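Local coordinates for protein aminofutalosine deaminase (Helicobacter pylori, PDB 7LKK) that deaminates aminofutalosine in the menaquinone pathway, as a metal-dependent hydrolase of the amidohydrolase family that holds an iron(III) ion here, at residues S97-L100 against G101-N105. Sequence-based numbering, arbitrary orientation.
With MCF ((8R)-3-(5-S-methyl-5-thio-beta-D-ribofuranosyl)-3,6,7,8-tetrahydroimidazo[4,5-d][1,3]diazepin-8-ol), chain J.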
loop_
_atom_site.group_PDB
_atom_site.type_symbol
_atom_site.label_atom_id
_atom_site.label_comp_id
_atom_site.label_asym_id
_atom_site.label_seq_id
_atom_site.Cartn_x
_atom_site.Cartn_y
_atom_site.Cartn_z
ATOM N N SER A 97 -2.426 -15.510 -15.869
ATOM C CA SER A 97 -2.361 -16.911 -16.274
ATOM C C SER A 97 -1.696 -17.766 -15.204
ATOM O O SER A 97 -2.149 -18.882 -14.916
ATOM C CB SER A 97 -1.616 -17.035 -17.602
ATOM O OG SER A 97 -0.328 -16.450 -17.517
ATOM N N GLY A 98 -0.612 -17.266 -14.610
ATOM C CA GLY A 98 0.014 -17.982 -13.511
ATOM C C GLY A 98 -0.904 -18.131 -12.314
ATOM O O GLY A 98 -0.915 -19.172 -11.652
ATOM N N TRP A 99 -1.677 -17.087 -12.010
ATOM C CA TRP A 99 -2.606 -17.159 -10.887
ATOM C C TRP A 99 -3.735 -18.145 -11.166
ATOM O O TRP A 99 -4.004 -19.041 -10.356
ATOM C CB TRP A 99 -3.164 -15.769 -10.583
ATOM C CG TRP A 99 -4.194 -15.760 -9.498
ATOM C CD1 TRP A 99 -3.967 -15.714 -8.155
ATOM C CD2 TRP A 99 -5.617 -15.799 -9.663
ATOM N NE1 TRP A 99 -5.160 -15.721 -7.472
ATOM C CE2 TRP A 99 -6.188 -15.774 -8.376
ATOM C CE3 TRP A 99 -6.463 -15.856 -10.776
ATOM C CZ2 TRP A 99 -7.567 -15.801 -8.169
ATOM C CZ3 TRP A 99 -7.831 -15.882 -10.568
ATOM C CH2 TRP A 99 -8.369 -15.857 -9.275
ATOM N N LEU A 100 -4.404 -18.000 -12.313
ATOM C CA LEU A 100 -5.545 -18.858 -12.621
ATOM C C LEU A 100 -5.131 -20.321 -12.719
ATOM O O LEU A 100 -5.830 -21.206 -12.212
ATOM C CB LEU A 100 -6.214 -18.397 -13.917
ATOM C CG LEU A 100 -7.487 -19.142 -14.331
ATOM C CD1 LEU A 100 -8.468 -19.246 -13.169
ATOM C CD2 LEU A 100 -8.138 -18.466 -15.530
ATOM N N GLY A 101 -4.001 -20.593 -13.374
ATOM C CA GLY A 101 -3.498 -21.954 -13.432
ATOM C C GLY A 101 -3.235 -22.543 -12.058
ATOM O O GLY A 101 -3.490 -23.726 -11.822
ATOM N N SER A 102 -2.716 -21.728 -11.135
ATOM C CA SER A 102 -2.454 -22.226 -9.788
ATOM C C SER A 102 -3.746 -22.448 -9.010
ATOM O O SER A 102 -3.825 -23.379 -8.201
ATOM C CB SER A 102 -1.529 -21.267 -9.033
ATOM O OG SER A 102 -2.213 -20.091 -8.635
ATOM N N VAL A 103 -4.760 -21.609 -9.235
ATOM C CA VAL A 103 -6.048 -21.810 -8.576
ATOM C C VAL A 103 -6.665 -23.130 -9.024
ATOM O O VAL A 103 -7.150 -23.923 -8.208
ATOM C CB VAL A 103 -6.991 -20.626 -8.860
ATOM C CG1 VAL A 103 -8.399 -20.932 -8.367
ATOM C CG2 VAL A 103 -6.460 -19.351 -8.213
ATOM N N LEU A 104 -6.636 -23.391 -10.332
ATOM C CA LEU A 104 -7.207 -24.626 -10.852
ATOM C C LEU A 104 -6.403 -25.840 -10.397
ATOM O O LEU A 104 -6.981 -26.857 -9.995
ATOM C CB LEU A 104 -7.286 -24.559 -12.376
ATOM C CG LEU A 104 -8.295 -23.552 -12.932
ATOM C CD1 LEU A 104 -7.758 -22.893 -14.187
ATOM C CD2 LEU A 104 -9.630 -24.221 -13.206
ATOM N N ASN A 105 -5.071 -25.750 -10.450
ATOM C CA ASN A 105 -4.229 -26.849 -9.990
ATOM C C ASN A 105 -4.377 -27.105 -8.496
ATOM O O ASN A 105 -4.070 -28.209 -8.034
ATOM C CB ASN A 105 -2.762 -26.565 -10.327
ATOM C CG ASN A 105 -2.481 -26.646 -11.814
ATOM O OD1 ASN A 105 -3.222 -27.281 -12.562
ATOM N ND2 ASN A 105 -1.402 -26.004 -12.251
HETATM O O8 MCF J . -12.093 -11.867 -9.033
HETATM C C8 MCF J . -10.936 -12.514 -8.568
HETATM C C7 MCF J . -9.896 -12.718 -9.664
HETATM N N6 MCF J . -10.529 -12.912 -10.944
HETATM C C5 MCF J . -11.592 -13.884 -11.071
HETATM N N4 MCF J . -12.129 -14.714 -9.998
HETATM C C10 MCF J . -11.803 -14.882 -8.560
HETATM C C9 MCF J . -11.247 -13.840 -7.843
HETATM N N1 MCF J . -11.070 -14.261 -6.598
HETATM C C2 MCF J . -11.505 -15.515 -6.488
HETATM N N3 MCF J . -11.961 -15.885 -7.689
HETATM C C1S MCF J . -12.520 -17.245 -7.960
HETATM C C2S MCF J . -13.798 -17.236 -8.831
HETATM O O2S MCF J . -14.903 -17.021 -8.061
HETATM O O4S MCF J . -11.684 -17.932 -8.644
HETATM C C4S MCF J . -12.562 -19.021 -9.462
HETATM C C3S MCF J . -13.809 -18.649 -9.400
HETATM O O3S MCF J . -14.558 -19.567 -8.467
HETATM C C5S MCF J . -12.092 -19.064 -10.905
HETATM S S5S MCF J . -12.348 -20.731 -11.578
HETATM C C6S MCF J . -12.340 -20.649 -13.393
#
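The carbonyl oxygen of W99 is gripped twice from the next turn of the helix. S102 OG donates to W99 O over 2.7 Å, coming in at a marked bend to the C=O bond. V103 N reaches the same W99 O at 2.9 Å, close to the line of the carbonyl. The hydroxyl gets there because chi1 of S102 (74°) sets OG between its backbone N and carbonyl carbon, folding it back over the preceding turn; D92 N bonds to the same hydroxyl, so S102 also ties the helix to the segment before it. In W99, CG lies anti to the backbone N (chi1 176°), which carries the indole outward from the helix toward the inhibitor. CG2 of V103 covers one face of the ring, 3.8 Å from the centroid of the six-membered ring and 19° off its normal, a CH-pi contact that backs the indole. NE1 of W99 bonds to S331 O, which further fixes the tilt of the ring. All this belongs to helix 96-106, which lines the substrate pocket of the TIM-barrel amidohydrolase domain. The far end of the indole meets the coformycin inhibitor: W99 CH2 lies 3.5 Å from C7 of its diazepine ring, an oblique approach, while inhibitor N3 lies at the indole edge. On the neighbouring side of the helix L100 and L104 pack together, CG of L100 lying 3.8 Å from CD1 of L104, with F242 of helix 242-247 against both. CD1 of L100 also comes within 4.1 Å of the inhibitor's S-methyl carbon, C6S, so L100 borders the methylthio end. In the backbone behind this pair, L104 N bonds to L100 O at 3.0 Å.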